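Long-range contacts in multicopper oxidase (Uncultured bacterium, PDB 4E9X), which probably oxidises phenol-like substrates at one copper site and passes the electrons to a copper cluster that reduces molecular oxygen: residues P56-W61 / C105-N110; K24-N29 / D153-G158; N48-T53 / G86-Y91; T100-C105 / R192-G197; V113-M118 / T146-V151. All blocks are in the same frame, centred on the assembly; numbering follows the deposited sequence.

Interaction 1: residues P56-W61 / C105-N110. With CU (copper (II) ion), chain D; CU (copper (II) ion), chain K; CU (copper (II) ion), chain J.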
# COMPACT_ATOMS: atom_id res chain seq x y z
N PRO A 56 1.94 13.45 29.03
CA PRO A 56 2.72 12.25 29.14
C PRO A 56 3.17 11.70 27.77
O PRO A 56 2.49 11.86 26.74
CB PRO A 56 1.77 11.26 29.81
CG PRO A 56 0.41 11.84 29.65
CD PRO A 56 0.51 13.30 29.37
N HIS A 57 4.35 11.04 27.84
CA HIS A 57 4.92 10.40 26.64
C HIS A 57 5.64 9.12 27.04
O HIS A 57 5.85 8.88 28.24
CB HIS A 57 5.96 11.34 25.98
CG HIS A 57 5.38 12.67 25.58
ND1 HIS A 57 4.51 12.83 24.53
CD2 HIS A 57 5.56 13.89 26.16
CE1 HIS A 57 4.20 14.15 24.49
NE2 HIS A 57 4.83 14.80 25.49
N THR A 58 6.09 8.36 26.04
CA THR A 58 7.09 7.31 26.22
C THR A 58 8.05 7.34 25.02
O THR A 58 7.80 8.14 24.12
CB THR A 58 6.51 5.89 26.29
OG1 THR A 58 5.79 5.65 25.06
CG2 THR A 58 5.53 5.71 27.47
N ILE A 59 9.06 6.49 25.01
CA ILE A 59 9.74 6.23 23.74
C ILE A 59 9.74 4.72 23.52
O ILE A 59 10.26 3.98 24.36
CB ILE A 59 11.17 6.77 23.70
CG1 ILE A 59 11.27 8.26 24.08
CG2 ILE A 59 11.75 6.54 22.28
CD1 ILE A 59 12.72 8.79 23.89
N HIS A 60 9.18 4.32 22.38
CA HIS A 60 9.32 2.97 21.85
C HIS A 60 10.41 2.93 20.79
O HIS A 60 10.57 3.82 19.94
CB HIS A 60 7.98 2.52 21.25
CG HIS A 60 8.13 1.28 20.42
ND1 HIS A 60 8.55 0.06 20.92
CD2 HIS A 60 7.87 1.08 19.09
CE1 HIS A 60 8.61 -0.81 19.92
NE2 HIS A 60 8.17 -0.23 18.80
N TRP A 61 11.20 1.87 20.81
CA TRP A 61 12.39 1.68 19.95
C TRP A 61 11.99 0.66 18.91
O TRP A 61 12.01 -0.55 19.14
CB TRP A 61 13.61 1.24 20.81
CG TRP A 61 13.72 2.21 21.96
CD1 TRP A 61 13.18 2.04 23.19
CD2 TRP A 61 14.39 3.49 22.01
NE1 TRP A 61 13.46 3.13 24.00
CE2 TRP A 61 14.20 4.05 23.32
CE3 TRP A 61 15.12 4.21 21.06
CZ2 TRP A 61 14.73 5.30 23.70
CZ3 TRP A 61 15.63 5.45 21.46
CH2 TRP A 61 15.46 6.01 22.73
N CYS A 105 7.21 8.19 20.09
CA CYS A 105 6.33 8.05 21.27
C CYS A 105 5.36 6.91 21.05
O CYS A 105 4.98 6.62 19.92
CB CYS A 105 5.60 9.39 21.46
SG CYS A 105 4.64 9.42 23.00
N HIS A 106 4.89 6.30 22.14
CA HIS A 106 3.83 5.31 22.04
C HIS A 106 2.62 5.63 22.93
O HIS A 106 1.82 4.74 23.22
CB HIS A 106 4.39 3.90 22.35
CG HIS A 106 3.86 2.83 21.46
ND1 HIS A 106 2.56 2.41 21.52
CD2 HIS A 106 4.46 2.08 20.49
CE1 HIS A 106 2.37 1.46 20.63
NE2 HIS A 106 3.50 1.23 19.98
N VAL A 107 2.47 6.89 23.32
CA VAL A 107 1.31 7.43 23.99
C VAL A 107 0.48 8.21 22.93
O VAL A 107 1.07 9.00 22.16
CB VAL A 107 1.71 8.39 25.11
CG1 VAL A 107 0.45 9.08 25.65
CG2 VAL A 107 2.48 7.71 26.22
N ASN A 108 -0.81 8.02 22.94
CA ASN A 108 -1.68 8.81 22.07
C ASN A 108 -1.16 8.85 20.64
O ASN A 108 -1.04 9.91 20.01
CB ASN A 108 -1.77 10.22 22.69
CG ASN A 108 -2.66 10.31 23.93
OD1 ASN A 108 -3.49 9.39 24.13
ND2 ASN A 108 -2.64 11.32 24.81
N VAL A 109 -0.70 7.72 20.12
CA VAL A 109 0.12 7.72 18.90
C VAL A 109 -0.51 8.34 17.66
O VAL A 109 0.20 8.91 16.84
CB VAL A 109 0.60 6.30 18.55
CG1 VAL A 109 1.30 5.73 19.79
CG2 VAL A 109 -0.47 5.37 18.04
N ASN A 110 -1.83 8.19 17.51
CA ASN A 110 -2.50 8.79 16.35
C ASN A 110 -2.19 10.27 16.26
O ASN A 110 -1.99 10.80 15.17
CB ASN A 110 -4.01 8.53 16.39
CG ASN A 110 -4.71 9.06 17.62
OD1 ASN A 110 -4.40 8.61 18.73
ND2 ASN A 110 -5.57 10.04 17.44
CU CU D . 3.88 11.49 23.14
CU CU K . 7.55 -1.27 17.39
CU CU J . 3.79 -0.20 18.52
O HOH W 1 -0.31 12.57 26.22

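Interaction 2: residues K24-N29 / D153-G158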
# COMPACT_ATOMS: atom_id res chain seq x y z
N LYS A 24 2.69 23.18 16.01
CA LYS A 24 3.08 22.83 17.38
C LYS A 24 3.37 21.34 17.45
O LYS A 24 2.54 20.50 17.08
CB LYS A 24 2.00 23.20 18.39
CG LYS A 24 1.80 24.70 18.58
CD LYS A 24 1.04 24.92 19.87
CE LYS A 24 1.04 26.32 20.40
NZ LYS A 24 1.86 27.40 19.87
N VAL A 25 4.55 21.00 17.93
CA VAL A 25 5.02 19.64 17.95
C VAL A 25 5.61 19.32 19.33
O VAL A 25 5.88 20.22 20.13
CB VAL A 25 6.07 19.33 16.86
CG1 VAL A 25 5.36 19.50 15.46
CG2 VAL A 25 7.32 20.18 16.98
N PHE A 26 5.82 18.05 19.63
CA PHE A 26 6.56 17.60 20.79
C PHE A 26 7.90 17.04 20.30
O PHE A 26 8.02 15.87 20.01
CB PHE A 26 5.77 16.54 21.55
CG PHE A 26 4.47 17.03 22.17
CD1 PHE A 26 4.43 18.06 23.09
CD2 PHE A 26 3.28 16.40 21.81
CE1 PHE A 26 3.23 18.47 23.68
CE2 PHE A 26 2.08 16.80 22.39
CZ PHE A 26 2.08 17.82 23.34
N GLY A 27 8.88 17.92 20.17
CA GLY A 27 10.12 17.51 19.50
C GLY A 27 11.09 16.92 20.49
O GLY A 27 11.42 17.51 21.53
N PHE A 28 11.61 15.75 20.19
CA PHE A 28 12.75 15.20 20.91
C PHE A 28 13.92 16.17 20.72
O PHE A 28 14.24 16.56 19.60
CB PHE A 28 13.08 13.80 20.38
CG PHE A 28 12.01 12.75 20.75
CD1 PHE A 28 11.77 12.45 22.08
CD2 PHE A 28 11.29 12.12 19.76
CE1 PHE A 28 10.80 11.52 22.47
CE2 PHE A 28 10.37 11.17 20.12
CZ PHE A 28 10.11 10.84 21.47
N ASN A 29 14.51 16.60 21.83
CA ASN A 29 15.54 17.63 21.87
C ASN A 29 15.07 18.85 21.09
O ASN A 29 15.90 19.59 20.52
CB ASN A 29 16.88 17.11 21.35
CG ASN A 29 17.56 16.17 22.31
OD1 ASN A 29 17.01 15.81 23.35
ND2 ASN A 29 18.78 15.76 21.99
N ASP A 153 -2.25 24.33 15.82
CA ASP A 153 -1.95 25.24 16.95
C ASP A 153 -2.48 24.69 18.27
O ASP A 153 -2.58 25.48 19.23
CB ASP A 153 -2.53 26.64 16.80
CG ASP A 153 -1.94 27.73 17.69
OD1 ASP A 153 -0.85 27.57 18.29
OD2 ASP A 153 -2.58 28.82 17.82
N LYS A 154 -2.88 23.41 18.33
CA LYS A 154 -3.56 22.95 19.55
C LYS A 154 -3.29 21.49 19.81
O LYS A 154 -3.83 20.54 19.26
CB LYS A 154 -5.07 23.24 19.44
CG LYS A 154 -5.68 22.47 18.26
CD LYS A 154 -6.42 23.39 17.30
CE LYS A 154 -7.92 23.14 17.43
NZ LYS A 154 -8.74 24.39 17.40
N TYR A 155 -2.38 21.32 20.74
CA TYR A 155 -2.11 20.00 21.26
C TYR A 155 -3.38 19.37 21.82
O TYR A 155 -4.30 20.05 22.35
CB TYR A 155 -1.09 20.18 22.38
CG TYR A 155 0.33 20.59 22.04
CD1 TYR A 155 1.08 19.98 21.06
CD2 TYR A 155 0.95 21.64 22.74
CE1 TYR A 155 2.35 20.44 20.84
CE2 TYR A 155 2.21 22.11 22.52
CZ TYR A 155 2.94 21.47 21.54
OH TYR A 155 4.23 21.90 21.27
N GLY A 156 -3.46 18.03 21.75
CA GLY A 156 -4.60 17.32 22.25
C GLY A 156 -5.64 16.91 21.24
O GLY A 156 -6.58 16.18 21.62
N GLU A 157 -5.48 17.32 19.99
CA GLU A 157 -6.43 17.04 18.91
C GLU A 157 -5.64 16.53 17.70
O GLU A 157 -4.46 16.81 17.60
CB GLU A 157 -7.18 18.28 18.49
CG GLU A 157 -8.00 18.99 19.55
CD GLU A 157 -8.96 20.01 18.93
OE1 GLU A 157 -9.05 20.17 17.69
OE2 GLU A 157 -9.69 20.68 19.68
N GLY A 158 -6.32 15.78 16.81
CA GLY A 158 -5.71 15.37 15.55
C GLY A 158 -5.45 13.89 15.45
O GLY A 158 -5.57 13.11 16.36

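Interaction 3: residues N48-T53 / G86-Y91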
# COMPACT_ATOMS: atom_id res chain seq x y z
N ASN A 48 18.45 8.36 28.74
CA ASN A 48 17.77 8.99 29.87
C ASN A 48 16.86 10.07 29.29
O ASN A 48 17.39 11.00 28.65
CB ASN A 48 18.77 9.61 30.85
CG ASN A 48 19.85 8.63 31.30
OD1 ASN A 48 19.51 7.60 31.86
ND2 ASN A 48 21.12 8.94 31.04
N VAL A 49 15.57 9.93 29.49
CA VAL A 49 14.60 10.81 28.86
C VAL A 49 13.96 11.75 29.90
O VAL A 49 13.43 11.22 30.90
CB VAL A 49 13.50 9.97 28.19
CG1 VAL A 49 12.48 10.90 27.54
CG2 VAL A 49 14.04 8.96 27.18
N THR A 50 13.99 13.05 29.67
CA THR A 50 13.24 14.00 30.50
C THR A 50 12.12 14.66 29.71
O THR A 50 12.32 15.22 28.63
CB THR A 50 14.17 15.07 31.06
OG1 THR A 50 15.09 14.34 31.91
CG2 THR A 50 13.41 16.08 31.91
N ASN A 51 10.93 14.56 30.27
CA ASN A 51 9.75 15.13 29.61
C ASN A 51 9.55 16.58 30.03
O ASN A 51 9.02 16.83 31.13
CB ASN A 51 8.54 14.27 30.02
CG ASN A 51 7.24 14.74 29.37
OD1 ASN A 51 7.27 15.74 28.64
ND2 ASN A 51 6.17 14.02 29.61
N ASN A 52 9.91 17.55 29.20
CA ASN A 52 9.72 18.96 29.44
C ASN A 52 8.46 19.48 28.79
O ASN A 52 8.41 20.68 28.50
CB ASN A 52 10.94 19.80 29.05
CG ASN A 52 12.15 19.47 29.93
OD1 ASN A 52 12.00 19.24 31.10
ND2 ASN A 52 13.33 19.40 29.33
N THR A 53 7.48 18.63 28.62
CA THR A 53 6.21 19.07 28.03
C THR A 53 5.10 18.93 29.07
O THR A 53 5.36 18.48 30.18
CB THR A 53 5.80 18.30 26.76
OG1 THR A 53 5.23 17.02 27.18
CG2 THR A 53 7.00 18.00 25.90
N GLY A 86 7.16 16.56 33.22
CA GLY A 86 8.25 16.96 34.12
C GLY A 86 9.05 15.79 34.63
O GLY A 86 10.09 16.01 35.24
N ASP A 87 8.64 14.54 34.41
CA ASP A 87 9.37 13.38 34.91
C ASP A 87 10.40 12.88 33.91
O ASP A 87 10.50 13.30 32.75
CB ASP A 87 8.41 12.22 35.29
CG ASP A 87 7.58 12.60 36.52
OD1 ASP A 87 7.94 13.56 37.26
OD2 ASP A 87 6.56 11.95 36.78
N SER A 88 11.19 11.94 34.45
CA SER A 88 12.23 11.30 33.67
C SER A 88 12.07 9.78 33.72
O SER A 88 11.40 9.31 34.61
CB SER A 88 13.63 11.64 34.16
OG SER A 88 13.77 13.06 34.12
N TYR A 89 12.75 9.12 32.79
CA TYR A 89 12.72 7.67 32.68
C TYR A 89 13.93 7.19 31.89
O TYR A 89 14.33 7.86 30.93
CB TYR A 89 11.42 7.25 31.97
CG TYR A 89 11.14 5.77 31.97
CD1 TYR A 89 10.42 5.18 32.99
CD2 TYR A 89 11.55 4.94 30.95
CE1 TYR A 89 10.16 3.82 32.97
CE2 TYR A 89 11.29 3.58 30.94
CZ TYR A 89 10.58 2.99 31.97
OH TYR A 89 10.30 1.62 31.97
N THR A 90 14.49 6.06 32.27
CA THR A 90 15.67 5.52 31.57
C THR A 90 15.35 4.20 30.87
O THR A 90 14.83 3.24 31.46
CB THR A 90 16.82 5.31 32.57
OG1 THR A 90 17.23 6.59 33.09
CG2 THR A 90 18.01 4.64 31.89
N TYR A 91 15.69 4.22 29.58
CA TYR A 91 15.62 3.03 28.72
C TYR A 91 17.00 2.37 28.64
O TYR A 91 17.95 3.13 28.45
CB TYR A 91 15.16 3.40 27.29
CG TYR A 91 13.73 3.94 27.36
CD1 TYR A 91 12.67 3.04 27.38
CD2 TYR A 91 13.44 5.31 27.43
CE1 TYR A 91 11.33 3.43 27.43
CE2 TYR A 91 12.13 5.74 27.50
CZ TYR A 91 11.10 4.80 27.51
OH TYR A 91 9.80 5.23 27.61

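Interaction 4: residues T100-C105 / R192-G197. With CU (copper (II) ion), chain E; CU (copper (II) ion), chain D.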
# COMPACT_ATOMS: atom_id res chain seq x y z
N THR A 100 18.32 -0.12 9.72
CA THR A 100 17.57 1.09 9.84
C THR A 100 16.38 0.87 10.79
O THR A 100 15.35 0.29 10.39
CB THR A 100 17.01 1.50 8.47
OG1 THR A 100 18.11 1.56 7.55
CG2 THR A 100 16.34 2.87 8.54
N LEU A 101 16.53 1.37 12.01
CA LEU A 101 15.45 1.34 13.00
C LEU A 101 14.97 2.76 13.26
O LEU A 101 15.47 3.73 12.64
CB LEU A 101 15.94 0.70 14.32
CG LEU A 101 16.78 -0.57 14.13
CD1 LEU A 101 17.12 -1.18 15.50
CD2 LEU A 101 16.11 -1.61 13.28
N TRP A 102 14.02 2.92 14.16
CA TRP A 102 13.58 4.29 14.50
C TRP A 102 12.96 4.27 15.88
O TRP A 102 12.82 3.22 16.48
CB TRP A 102 12.65 4.84 13.46
CG TRP A 102 11.31 4.20 13.19
CD1 TRP A 102 11.06 2.91 12.86
CD2 TRP A 102 10.05 4.89 13.21
NE1 TRP A 102 9.69 2.75 12.67
CE2 TRP A 102 9.05 3.95 12.88
CE3 TRP A 102 9.65 6.22 13.46
CZ2 TRP A 102 7.70 4.31 12.82
CZ3 TRP A 102 8.32 6.57 13.39
CH2 TRP A 102 7.33 5.61 13.08
N TYR A 103 12.62 5.44 16.38
CA TYR A 103 12.09 5.51 17.74
C TYR A 103 10.94 6.52 17.67
O TYR A 103 10.96 7.47 16.86
CB TYR A 103 13.17 5.83 18.81
CG TYR A 103 13.79 7.21 18.60
CD1 TYR A 103 13.23 8.35 19.16
CD2 TYR A 103 14.94 7.34 17.82
CE1 TYR A 103 13.80 9.61 18.95
CE2 TYR A 103 15.53 8.60 17.59
CZ TYR A 103 14.95 9.69 18.16
OH TYR A 103 15.48 10.97 17.97
N HIS A 104 9.94 6.38 18.54
CA HIS A 104 8.81 7.29 18.50
C HIS A 104 8.00 7.17 19.79
O HIS A 104 8.07 6.12 20.46
CB HIS A 104 7.88 7.01 17.30
CG HIS A 104 7.31 5.63 17.15
ND1 HIS A 104 6.23 5.16 17.85
CD2 HIS A 104 7.69 4.62 16.34
CE1 HIS A 104 5.97 3.90 17.47
NE2 HIS A 104 6.83 3.54 16.53
N CYS A 105 7.21 8.19 20.09
CA CYS A 105 6.33 8.05 21.27
C CYS A 105 5.36 6.91 21.05
O CYS A 105 4.98 6.62 19.92
CB CYS A 105 5.60 9.39 21.46
SG CYS A 105 4.64 9.42 23.00
N ARG A 192 17.55 5.67 2.99
CA ARG A 192 16.73 4.96 3.98
C ARG A 192 15.40 5.69 4.07
O ARG A 192 15.36 6.83 4.57
CB ARG A 192 17.45 4.97 5.32
CG ARG A 192 18.85 4.33 5.25
CD ARG A 192 19.57 4.52 6.56
NE ARG A 192 21.02 4.27 6.55
CZ ARG A 192 21.57 3.25 7.18
NH1 ARG A 192 20.90 2.25 7.76
NH2 ARG A 192 22.91 3.18 7.18
N PHE A 193 14.33 5.04 3.60
CA PHE A 193 12.98 5.60 3.66
C PHE A 193 12.27 5.12 4.93
O PHE A 193 12.35 3.92 5.23
CB PHE A 193 12.12 5.11 2.47
CG PHE A 193 12.63 5.48 1.09
CD1 PHE A 193 12.77 6.82 0.70
CD2 PHE A 193 12.89 4.51 0.17
CE1 PHE A 193 13.19 7.15 -0.58
CE2 PHE A 193 13.34 4.85 -1.12
CZ PHE A 193 13.44 6.18 -1.52
N PHE A 194 11.55 6.03 5.57
CA PHE A 194 10.78 5.67 6.76
C PHE A 194 9.34 6.14 6.63
O PHE A 194 9.11 7.33 6.30
CB PHE A 194 11.33 6.34 8.03
CG PHE A 194 12.78 6.14 8.38
CD1 PHE A 194 13.13 5.59 9.61
CD2 PHE A 194 13.81 6.57 7.53
CE1 PHE A 194 14.47 5.49 10.02
CE2 PHE A 194 15.14 6.51 7.91
CZ PHE A 194 15.46 5.99 9.17
N GLY A 195 8.42 5.22 6.93
CA GLY A 195 7.01 5.61 7.03
C GLY A 195 6.74 6.12 8.46
O GLY A 195 6.22 5.39 9.31
N ALA A 196 7.14 7.36 8.73
CA ALA A 196 7.11 7.82 10.13
C ALA A 196 5.71 8.25 10.54
O ALA A 196 5.32 8.01 11.68
CB ALA A 196 8.09 8.97 10.27
N GLY A 197 4.92 8.86 9.65
CA GLY A 197 3.56 9.28 9.95
C GLY A 197 2.53 8.25 9.52
O GLY A 197 2.84 7.06 9.34
CU CU E . 6.76 1.98 15.34
CU CU D . 3.88 11.49 23.14

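Interaction 5: residues V113-M118 / T146-V151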
# COMPACT_ATOMS: atom_id res chain seq x y z
N VAL A 113 2.49 10.71 17.14
CA VAL A 113 3.30 10.25 16.03
C VAL A 113 2.71 10.78 14.74
O VAL A 113 3.45 11.20 13.84
CB VAL A 113 3.47 8.71 15.99
CG1 VAL A 113 4.30 8.28 14.81
CG2 VAL A 113 4.10 8.26 17.33
N GLY A 114 1.39 10.83 14.63
CA GLY A 114 0.77 11.25 13.35
C GLY A 114 1.01 12.72 13.03
O GLY A 114 1.28 13.04 11.84
N VAL A 115 0.91 13.62 14.03
CA VAL A 115 1.07 15.08 13.72
C VAL A 115 1.97 15.81 14.68
O VAL A 115 2.13 17.02 14.41
CB VAL A 115 -0.27 15.81 13.59
CG1 VAL A 115 -1.12 15.17 12.47
CG2 VAL A 115 -1.13 15.85 14.88
N ARG A 116 2.56 15.22 15.74
CA ARG A 116 3.35 16.03 16.66
C ARG A 116 4.83 15.72 16.57
O ARG A 116 5.60 16.17 17.41
CB ARG A 116 2.85 15.88 18.11
CG ARG A 116 1.40 16.30 18.29
CD ARG A 116 1.12 17.78 18.03
NE ARG A 116 -0.36 17.92 18.05
CZ ARG A 116 -0.98 18.92 17.46
NH1 ARG A 116 -0.33 19.95 16.86
NH2 ARG A 116 -2.32 18.93 17.45
N GLY A 117 5.25 15.02 15.52
CA GLY A 117 6.66 14.92 15.20
C GLY A 117 7.47 14.10 16.18
O GLY A 117 8.68 14.24 16.22
N MET A 118 6.81 13.20 16.95
CA MET A 118 7.56 12.45 17.99
C MET A 118 8.21 11.21 17.43
O MET A 118 7.83 10.06 17.73
CB MET A 118 6.57 12.07 19.11
CG MET A 118 5.90 13.34 19.70
SD MET A 118 5.39 13.05 21.42
CE MET A 118 6.98 12.91 22.26
N THR A 146 2.75 13.22 7.46
CA THR A 146 1.65 14.08 7.01
C THR A 146 1.20 14.99 8.14
O THR A 146 1.48 14.75 9.32
CB THR A 146 0.43 13.28 6.46
OG1 THR A 146 -0.28 12.72 7.55
CG2 THR A 146 0.91 12.18 5.52
N TRP A 147 0.45 16.03 7.80
CA TRP A 147 0.10 17.08 8.76
C TRP A 147 -1.35 17.50 8.51
O TRP A 147 -1.78 17.55 7.38
CB TRP A 147 0.98 18.32 8.63
CG TRP A 147 2.45 17.95 8.69
CD1 TRP A 147 3.21 17.56 7.61
CD2 TRP A 147 3.30 17.91 9.82
NE1 TRP A 147 4.51 17.27 8.02
CE2 TRP A 147 4.58 17.48 9.38
CE3 TRP A 147 3.08 18.18 11.19
CZ2 TRP A 147 5.67 17.34 10.26
CZ3 TRP A 147 4.19 18.02 12.03
CH2 TRP A 147 5.46 17.61 11.58
N GLU A 148 -2.04 17.84 9.60
CA GLU A 148 -3.44 18.27 9.52
C GLU A 148 -3.51 19.73 9.94
O GLU A 148 -3.40 20.03 11.14
CB GLU A 148 -4.29 17.43 10.49
CG GLU A 148 -4.24 15.96 10.08
CD GLU A 148 -4.66 15.00 11.16
OE1 GLU A 148 -5.09 15.52 12.21
OE2 GLU A 148 -4.58 13.77 11.03
N SER A 149 -3.65 20.67 9.02
CA SER A 149 -3.51 22.07 9.39
C SER A 149 -4.55 22.52 10.41
O SER A 149 -4.23 23.47 11.17
CB SER A 149 -3.59 22.97 8.13
OG SER A 149 -4.88 22.96 7.56
N ALA A 150 -5.71 21.89 10.47
CA ALA A 150 -6.71 22.38 11.43
C ALA A 150 -6.26 22.27 12.87
O ALA A 150 -6.80 22.95 13.75
CB ALA A 150 -8.01 21.60 11.27
N VAL A 151 -5.33 21.35 13.12
CA VAL A 151 -4.90 21.18 14.53
C VAL A 151 -3.47 21.64 14.73
O VAL A 151 -2.83 21.26 15.74
CB VAL A 151 -5.09 19.73 15.00
CG1 VAL A 151 -6.58 19.44 14.84
CG2 VAL A 151 -4.20 18.70 14.26
O HOH W 2 1.42 11.59 9.56
O HOH W 3 -1.41 13.71 9.74

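Interaction 1: residues P56-W61 / C105-N110
Cys105 SG is gripped from three directions: by a copper ion at 2.2 Å, by the backbone N of Thr58 at 3.5 Å, and by the backbone N of Val107. Both N-H groups point almost straight at the sulfur, the Thr58 one at 168°, and would probably temper the electron density it offers the metal. His57 meets the same ion with ND1, at 2.0 Å, so that SG lies at the edge of its ring, near the ring plane; its NE2 is tied back to Thr53. His112 ND1 completes the trigonal set, with Met118 more distant. Thr58 OG1 sits between its own backbone N and carbonyl carbon (chi1 59°), where it accepts from His106 N at 3.1 Å while also bonding Gly74 O. Val107 CG2 packs on His57 C, 3.6 Å away. Further along, His106 turns its edge to the face of His60 in an offset edge-to-face pair, planes at 85°. NE2 of each binds a different copper, His60 with His204 and His106 with His206 and His252, all three of the second subunit. Adjacent Cys105 and His106 thus tie a type 1 copper to the trinuclear cluster, the hallmark of multicopper oxidases.

Interaction 2: residues K24-N29 / D153-G158
Strand 21-28 and the loop after strand 138-147 come together at Lys24 and Asp153, whose CA atoms are 5.6 Å apart, and the loop then folds through a type II turn from Lys154 to Glu157. Tyr155, at the second position of that turn, carries the contact; its CG is anti to the carbonyl carbon (chi1 -69°), which starts the ring off toward Phe26 and Lys24. One face of the ring takes Phe26 in an offset stack, centroids 4.1 Å apart and planes at 13°, with Phe26 CE1 over the centre of the tyrosine ring. On the opposite face Lys24 CB makes a CH-pi contact, 4.0 Å from the Tyr155 centroid. The hydroxyl OH donates to Val25 O at 2.6 Å, standing above the carbonyl plane. A leucine in place of Tyr155 would probably leave Val25 O without this donor and the Phe26 ring without its stacking partner. Beside it, Lys24 NZ forms a salt bridge with Asp153 OD1 at 3.1 Å. Phe26 in turn meets His57 edge-to-face and packs on Met118, both copper ligands, so the sandwiched tyrosine backs the hydrophobic second shell of a cupredoxin type 1 copper site.

Interaction 3: residues N48-T53 / G86-Y91
Val49 and Tyr91 form the tight, buried side of this strand pair. Val49 CG2 comes up to the edge of the Tyr91 ring, 3.7 Å from CD2 and close to the ring plane, while one face of that ring has Tyr89 CD2 above it, toward the rim. The Tyr91 hydroxyl bonds Gln80 and the backbone N of Ile59, which fixes the far end of the ring. Val49 and Tyr89 are a hydrogen-bonded antiparallel pair, Val49 N reaching Tyr89 O at 2.8 Å. Asn48 with Thr90 and Thr50 with Ser88 are the non-hydrogen-bonded pairs. Strands 44-51 and 88-94 run antiparallel at one side of the first cupredoxin domain, where strand 44-51 also bonds strand 3-18. The other face, with Asn48, Thr50, Ser88 and Thr90, is polar and more open to solvent. There Thr90 OG1 donates to Asn48 OD1 at 2.8 Å, in the carbonyl plane and on a lone pair, and ND2 goes on to Asp7 and Glu5. One non-hydrogen-bonded pair further along, Thr50 OG1 and Ser88 OG share a hydrogen bond of 2.9 Å. Toward exposed Gly86 and Asp87 the ladder continues: Asn51 N meets Asp87 O nearly straight, at 175°, and Gly86 N closes onto Asn51 O. Asn51 CG lies anti to its backbone N (chi1 -179°); OD1 accepts from Thr53 N, closing an Asx turn, and also from Thr53 OG1, which bonds the copper ligand His57.

Interaction 4: residues T100-C105 / R192-G197
Trp102 and Thr100 are turned toward residues 192-197 by their torsions. Trp102 CG lies between its backbone N and carbonyl carbon (chi1 63°), and chi2 of -55° then turns the indole toward Ala196; Thr100 sets OG1 beside its backbone N and CG2 anti to it, so its two branches serve different partners. OG1 accepts from Arg192 NH1 at 2.9 Å, a fairly straight bond lying in the guanidinium plane. Both ends have further mates: Asp238 bonds the same OG1, and Asp139 forms a salt bridge with Arg192 NE. The methyl CG2 comes obliquely to Phe194, 3.3 Å from CZ. The edge of that phenyl ring faces Leu101 O, which lies in the ring plane 3.3 Å from CE1, and its CE1 also touches Trp102 CB. Farther on, the indole reaches Ala196, with CH2 3.4 Å from Ala196 O and CZ3 against CB. Above one face of the indole stands His104, CD2 toward the rim; its ND1 donates to Cys105 O at 2.8 Å, which fixes the turn of the ring, and NE2 binds a copper shared with His62 and with His254 of the second subunit. The axes of strands 101-104 and 192-195 approach to 9.2 Å at 34°; they belong to two sheets packed face to face: 101-104 lies between 60-62 and 119-125, and 187-195 between 138-147 and 236-243.

Interaction 5: residues V113-M118 / T146-V151
Arg116 holds Val151 O end-on with two nitrogens, NH1 at 3.0 Å and NH2 at 2.9 Å, both from the same face of the carbonyl plane and with the oxygen lying in the guanidinium plane. Val115 CG2, placed between its own backbone N and carbonyl carbon, sits over one face of that guanidinium and also meets Val151 CG2, 4.2 Å away. The other methyl, Val115 CG1, rests on the carboxylate of Glu148, 3.8 Å from CD, the two side chains crossing at about a right angle. Val115 O is buried without a polar partner; Trp147 CZ3 comes to 3.3 Å from it. Residues 113-118 leave helix 109-115 and lead to Met118, the distant axial ligand of the type 1 copper, so this is the ligand loop of a cupredoxin domain resting on the end of strand 138-147 of the six-stranded sheet. A water donates to Gly114 O at 2.7 Å and accepts from Thr146 N, beside the close approach of two acceptors, Gly114 O and Thr146 O, 3.1 Å apart. In the second shell, Glu111 forms a salt bridge with Arg116 NE, while Lys24 O and Glu157 O take its NH1 and NH2. A leucine in place of Arg116 would probably leave Val151 O without either donor and Glu111 without its charged mate. Ser169 bonds Trp147 NE1, and Gly159 N bonds Glu148 OE1.

The type 1 copper is the common point. Interaction 1 supplies two of its ligands and interaction 5 the distant axial one, Met118, whose O lies 3.1 Å from Cys105 N. Interaction 2 backs the site and lies closest to interaction 5, their centres about 7 Å apart, with Arg116 O 2.9 Å from Phe26 N. Interaction 3 reaches interaction 1 through Asn51 ND2, 3.5 Å from His57 CD2. Interactions 1 and 4 share Cys105 and join where His60 N meets His104 O at 2.9 Å, leading from the type 1 site to the coppers at the boundary with the second subunit. Interaction 4 also touches interaction 5, Ala196 O being 3.3 Å from Val113 CG1.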